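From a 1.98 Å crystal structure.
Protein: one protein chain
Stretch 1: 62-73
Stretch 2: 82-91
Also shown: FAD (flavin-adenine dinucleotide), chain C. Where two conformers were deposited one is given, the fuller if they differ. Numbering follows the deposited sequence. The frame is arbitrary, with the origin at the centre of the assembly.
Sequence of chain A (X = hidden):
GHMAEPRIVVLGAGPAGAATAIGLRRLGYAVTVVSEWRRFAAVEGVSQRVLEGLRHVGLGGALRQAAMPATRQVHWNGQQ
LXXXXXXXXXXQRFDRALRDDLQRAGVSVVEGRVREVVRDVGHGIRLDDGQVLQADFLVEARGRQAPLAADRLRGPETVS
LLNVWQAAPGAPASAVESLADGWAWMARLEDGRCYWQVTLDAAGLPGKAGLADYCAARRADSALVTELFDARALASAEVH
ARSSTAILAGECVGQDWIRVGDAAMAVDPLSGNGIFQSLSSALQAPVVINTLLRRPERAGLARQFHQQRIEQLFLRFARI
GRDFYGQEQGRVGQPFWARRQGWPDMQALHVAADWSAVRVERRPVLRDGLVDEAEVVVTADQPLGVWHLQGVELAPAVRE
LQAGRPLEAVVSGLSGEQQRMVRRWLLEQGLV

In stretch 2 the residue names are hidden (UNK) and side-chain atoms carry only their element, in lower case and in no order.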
# COMPACT_ATOMS: atom_id res chain seq x y z
N ALA A 62 -12.16 -12.83 6.76
CA ALA A 62 -12.64 -11.47 6.96
C ALA A 62 -13.14 -10.84 5.68
O ALA A 62 -13.40 -9.64 5.66
CB ALA A 62 -11.51 -10.62 7.53
N LEU A 63 -13.31 -11.63 4.62
CA LEU A 63 -13.29 -11.09 3.27
C LEU A 63 -14.65 -11.10 2.60
O LEU A 63 -15.16 -10.05 2.21
CB LEU A 63 -12.31 -11.87 2.41
CG LEU A 63 -11.93 -11.15 1.14
CD1 LEU A 63 -11.01 -10.06 1.58
CD2 LEU A 63 -11.19 -12.06 0.24
N ARG A 64 -15.25 -12.29 2.44
CA ARG A 64 -16.34 -12.46 1.49
C ARG A 64 -17.69 -12.01 2.03
O ARG A 64 -18.60 -11.74 1.23
CB ARG A 64 -16.40 -13.91 1.03
CG ARG A 64 -16.89 -14.07 -0.39
CD ARG A 64 -16.10 -13.17 -1.34
NE ARG A 64 -16.59 -13.26 -2.71
CZ ARG A 64 -15.82 -13.53 -3.76
NH1 ARG A 64 -16.36 -13.59 -4.97
NH2 ARG A 64 -14.52 -13.73 -3.60
N GLN A 65 -17.86 -11.93 3.35
CA GLN A 65 -19.06 -11.33 3.91
C GLN A 65 -18.96 -9.81 3.98
O GLN A 65 -19.97 -9.15 4.26
CB GLN A 65 -19.35 -11.91 5.30
CG GLN A 65 -19.12 -13.41 5.43
CD GLN A 65 -17.64 -13.77 5.47
OE1 GLN A 65 -16.84 -13.11 6.12
NE2 GLN A 65 -17.27 -14.82 4.73
N ALA A 66 -17.77 -9.27 3.73
CA ALA A 66 -17.55 -7.83 3.60
C ALA A 66 -17.50 -7.37 2.15
O ALA A 66 -17.70 -6.18 1.89
CB ALA A 66 -16.24 -7.44 4.29
N ALA A 67 -17.23 -8.27 1.21
CA ALA A 67 -17.11 -7.95 -0.20
C ALA A 67 -18.33 -8.45 -0.96
O ALA A 67 -18.80 -9.57 -0.74
CB ALA A 67 -15.85 -8.56 -0.80
N MET A 68 -18.84 -7.62 -1.88
CA MET A 68 -20.02 -7.95 -2.66
C MET A 68 -19.81 -7.53 -4.11
O MET A 68 -19.31 -6.43 -4.37
CB MET A 68 -21.27 -7.27 -2.09
CG MET A 68 -21.03 -5.89 -1.51
SD MET A 68 -22.03 -5.56 -0.04
CE MET A 68 -21.00 -6.24 1.24
N PRO A 69 -20.19 -8.38 -5.06
CA PRO A 69 -20.02 -8.03 -6.47
C PRO A 69 -20.90 -6.86 -6.85
O PRO A 69 -21.93 -6.58 -6.22
CB PRO A 69 -20.45 -9.31 -7.22
CG PRO A 69 -20.44 -10.40 -6.17
CD PRO A 69 -20.78 -9.72 -4.88
N ALA A 70 -20.49 -6.16 -7.91
CA ALA A 70 -21.23 -4.98 -8.36
C ALA A 70 -20.72 -4.56 -9.72
O ALA A 70 -19.52 -4.63 -10.00
CB ALA A 70 -21.08 -3.82 -7.37
N THR A 71 -21.65 -4.10 -10.56
CA THR A 71 -21.29 -3.47 -11.81
C THR A 71 -20.58 -2.14 -11.55
O THR A 71 -20.51 -1.65 -10.41
CB THR A 71 -22.54 -3.23 -12.66
OG1 THR A 71 -22.22 -2.37 -13.75
CG2 THR A 71 -23.64 -2.59 -11.81
N ARG A 72 -20.05 -1.53 -12.62
CA ARG A 72 -19.24 -0.32 -12.46
C ARG A 72 -19.14 0.43 -13.78
O ARG A 72 -18.42 -0.00 -14.69
CB ARG A 72 -17.85 -0.69 -11.95
CG ARG A 72 -16.91 0.49 -11.91
CD ARG A 72 -15.66 0.10 -11.20
NE ARG A 72 -15.96 -0.77 -10.06
CZ ARG A 72 -15.04 -1.27 -9.25
NH1 ARG A 72 -15.39 -2.05 -8.24
NH2 ARG A 72 -13.76 -1.00 -9.47
N GLN A 73 -19.82 1.57 -13.88
CA GLN A 73 -19.65 2.48 -15.01
C GLN A 73 -18.34 3.25 -14.85
O GLN A 73 -18.00 3.73 -13.77
CB GLN A 73 -20.83 3.45 -15.12
CG GLN A 73 -21.86 3.09 -16.19
CD GLN A 73 -22.97 4.13 -16.34
OE1 GLN A 73 -23.20 4.67 -17.43
NE2 GLN A 73 -23.68 4.39 -15.25
N UNK A 82 -18.43 0.10 -19.60
CA UNK A 82 -19.18 -0.68 -18.60
C UNK A 82 -18.40 -1.95 -18.25
O UNK A 82 -18.69 -3.04 -18.74
c UNK A 82 -21.30 0.18 -19.71
c UNK A 82 -21.26 0.72 -20.95
c UNK A 82 -22.67 1.91 -19.75
c UNK A 82 -20.59 -1.00 -19.12
n UNK A 82 -22.20 0.94 -18.99
n UNK A 82 -22.12 1.80 -20.95
N UNK A 83 -17.41 -1.80 -17.37
CA UNK A 83 -16.64 -2.90 -16.80
C UNK A 83 -17.44 -3.62 -15.72
O UNK A 83 -18.49 -3.15 -15.27
c UNK A 83 -14.41 -3.12 -15.27
c UNK A 83 -12.94 -2.75 -15.49
c UNK A 83 -14.80 -2.89 -13.81
c UNK A 83 -15.31 -2.36 -16.25
N UNK A 84 -16.95 -4.79 -15.31
CA UNK A 84 -17.49 -5.48 -14.14
C UNK A 84 -16.43 -6.46 -13.62
O UNK A 84 -15.24 -6.31 -13.92
c UNK A 84 -18.83 -6.17 -14.48
c UNK A 84 -18.64 -7.45 -15.26
n UNK A 84 -18.42 -7.32 -16.57
o UNK A 84 -18.68 -8.54 -14.70
N UNK A 85 -16.87 -7.45 -12.84
CA UNK A 85 -16.03 -8.41 -12.11
C UNK A 85 -15.11 -7.75 -11.10
O UNK A 85 -14.23 -8.41 -10.54
n UNK A 85 -14.22 -12.18 -10.86
c UNK A 85 -14.03 -11.15 -11.68
c UNK A 85 -15.21 -9.31 -13.05
c UNK A 85 -15.19 -10.79 -12.61
o UNK A 85 -12.98 -10.50 -11.70
N UNK A 86 -15.28 -6.46 -10.84
CA UNK A 86 -14.67 -5.87 -9.66
C UNK A 86 -15.74 -5.67 -8.60
O UNK A 86 -16.93 -5.54 -8.91
c UNK A 86 -11.74 -3.57 -10.75
o UNK A 86 -12.16 -2.50 -10.27
c UNK A 86 -13.96 -4.55 -10.00
c UNK A 86 -12.63 -4.79 -10.72
o UNK A 86 -10.59 -3.69 -11.25
N UNK A 87 -15.31 -5.72 -7.35
CA UNK A 87 -16.20 -5.84 -6.21
C UNK A 87 -16.20 -4.53 -5.43
O UNK A 87 -15.53 -3.56 -5.79
c UNK A 87 -16.67 -10.55 -6.36
c UNK A 87 -15.73 -10.80 -7.35
c UNK A 87 -16.68 -9.33 -5.71
c UNK A 87 -15.76 -8.35 -6.03
c UNK A 87 -15.77 -7.02 -5.32
c UNK A 87 -14.81 -9.83 -7.68
c UNK A 87 -14.82 -8.62 -7.02
N UNK A 88 -16.97 -4.51 -4.35
CA UNK A 88 -16.97 -3.42 -3.39
C UNK A 88 -16.65 -4.00 -2.03
O UNK A 88 -17.12 -5.08 -1.69
c UNK A 88 -20.41 -1.75 -4.35
c UNK A 88 -19.12 -2.51 -4.64
c UNK A 88 -18.33 -1.84 -5.75
c UNK A 88 -18.31 -2.67 -3.35
N UNK A 89 -15.84 -3.29 -1.26
CA UNK A 89 -15.44 -3.76 0.06
C UNK A 89 -15.97 -2.79 1.10
O UNK A 89 -15.65 -1.60 1.06
c UNK A 89 -12.08 -4.01 1.86
c UNK A 89 -13.51 -4.38 1.55
c UNK A 89 -13.92 -3.87 0.17
c UNK A 89 -13.74 -5.88 1.66
N UNK A 90 -16.77 -3.30 2.03
CA UNK A 90 -17.31 -2.45 3.08
C UNK A 90 -16.34 -2.53 4.26
O UNK A 90 -16.27 -3.55 4.95
c UNK A 90 -19.12 -2.44 4.85
o UNK A 90 -19.83 -3.21 5.51
c UNK A 90 -18.73 -2.86 3.44
o UNK A 90 -18.73 -1.34 5.29
N UNK A 91 -15.59 -1.44 4.46
CA UNK A 91 -14.55 -1.41 5.49
C UNK A 91 -15.11 -1.59 6.89
O UNK A 91 -14.38 -2.04 7.78
n UNK A 91 -11.13 -1.25 5.10
c UNK A 91 -12.98 0.04 4.11
c UNK A 91 -13.77 -0.10 5.40
c UNK A 91 -9.91 -0.74 5.15
c UNK A 91 -12.02 -1.12 3.95
n UNK A 91 -9.43 -0.07 4.11
n UNK A 91 -9.16 -0.89 6.24
PA FAD C . -5.87 1.16 7.88
O1A FAD C . -6.64 0.26 6.99
O2A FAD C . -6.34 2.60 7.82
O5B FAD C . -5.84 0.55 9.32
C5B FAD C . -5.53 1.35 10.47
C4B FAD C . -6.30 0.76 11.62
O4B FAD C . -5.86 1.37 12.86
C3B FAD C . -7.82 0.94 11.58
O3B FAD C . -8.47 -0.24 12.05
C2B FAD C . -8.05 2.16 12.48
O2B FAD C . -9.33 2.15 13.12
C1B FAD C . -6.96 1.95 13.52
N9A FAD C . -6.51 3.12 14.25
C8A FAD C . -6.33 4.40 13.80
N7A FAD C . -5.90 5.24 14.71
C5A FAD C . -5.82 4.47 15.85
C6A FAD C . -5.46 4.76 17.18
N6A FAD C . -5.08 5.97 17.60
N1A FAD C . -5.49 3.75 18.09
C2A FAD C . -5.87 2.53 17.68
N3A FAD C . -6.23 2.15 16.45
C4A FAD C . -6.19 3.16 15.58
N1 FAD C . -7.77 1.02 -1.16
C2 FAD C . -8.36 0.11 -1.99
O2 FAD C . -7.94 -1.04 -2.09
N3 FAD C . -9.46 0.48 -2.73
C4 FAD C . -10.07 1.71 -2.72
O4 FAD C . -11.06 1.92 -3.42
C4X FAD C . -9.44 2.68 -1.84
N5 FAD C . -9.94 3.88 -1.78
C5X FAD C . -9.34 4.80 -0.93
C6 FAD C . -9.86 6.09 -0.86
C7 FAD C . -9.28 7.05 -0.04
C7M FAD C . -9.87 8.44 0.01
C8 FAD C . -8.15 6.72 0.72
C8M FAD C . -7.50 7.74 1.62
C9 FAD C . -7.63 5.44 0.65
C9A FAD C . -8.21 4.48 -0.17
N10 FAD C . -7.70 3.16 -0.25
C10 FAD C . -8.29 2.24 -1.09
C1' FAD C . -6.50 2.79 0.49
C2' FAD C . -6.76 1.91 1.71
O2' FAD C . -7.77 2.48 2.55
C3' FAD C . -5.45 1.79 2.49
O3' FAD C . -4.42 1.48 1.55
C4' FAD C . -5.43 0.73 3.59
O4' FAD C . -6.65 0.74 4.33
C5' FAD C . -4.25 0.94 4.51
O5' FAD C . -4.16 -0.19 5.39
P FAD C . -3.53 -0.04 6.81
O1P FAD C . -2.08 0.43 6.61
O2P FAD C . -3.73 -1.28 7.61
O3P FAD C . -4.34 1.17 7.45

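Position 82 carries one carbon followed by a five-membered ring of three carbons and two nitrogens, and a ring nitrogen comes 3.5 Å from Gln73 CG. This is histidine. The His82 ring lies obliquely to the Gln73 side chain, ND1 being the nitrogen nearest it; a polar ring suits this exposed position.

Position 83 has four carbons forked at the second, and one branch tip lies 4.1 Å from Arg72 CD: leucine. Besides this contact through CD2, Leu83 O accepts a weak hydrogen bond from Arg72 N at 3.5 Å.

Position 84 has two carbons, the second bearing one oxygen and one nitrogen. This is asparagine, and the end of Asn84 leads away from stretch 1, where an exposed amide can meet solvent.

At position 85 three carbons end in one oxygen and one nitrogen, one carbon longer: glutamine. Gln85 points away, exposed, with a positive phi of 61°.

Position 86 has three carbons, the third carrying two oxygens, and its CB lies over one face of the Arg72 guanidinium. It is glutamate. Its carboxylate forms a salt bridge with Arg72, though Glu86 OE1 and Arg72 NH2 are modelled too close for the exact distance to be trusted.

One carbon and a six-carbon ring at position 87, with a ring carbon 3.8 Å from Pro69 CG and 3.4 Å from Arg64 NH1, mean phenylalanine. That carbon is CE1; the buried Phe87 ring packs against proline and also meets a cation obliquely.

Position 88 again has four carbons forked at the second, and the forking carbon sits 3.6 Å from Ala70 CB: a leucine. Leu88 sets a buried branched chain beside a small methyl.

Position 89 shows the same fork, one tip lying 3.9 Å from Ala66 CB and 4.2 Å from Ala67 CB. It is also leucine, and Leu89 CD1 fills the space beside two alanines.

Position 90 has two carbons, the second with two oxygens; its backbone N donates to Ala66 O at 3.0 Å. This is aspartate. Asp90 caps a backbone N just past the stretch, a short carboxylate suiting the N-cap.

At position 91 three carbons, a nitrogen and a carbon with two more nitrogens spell arginine. Arg91 points away from stretch 1, donating from NH1 to FAD O4' and from NH2 to FAD O1A, both at 2.9 Å; its positive charge suits the phosphate oxygen.

The contact is an antiparallel pairing. Met68 N to Leu88 O (3.1 Å), Leu88 N to Met68 O (3.0 Å) and the Asp90–Ala66 bond fix the register, and apolar side chains pack around it.

Stretch 2 82-91: HLNQEFLLDR
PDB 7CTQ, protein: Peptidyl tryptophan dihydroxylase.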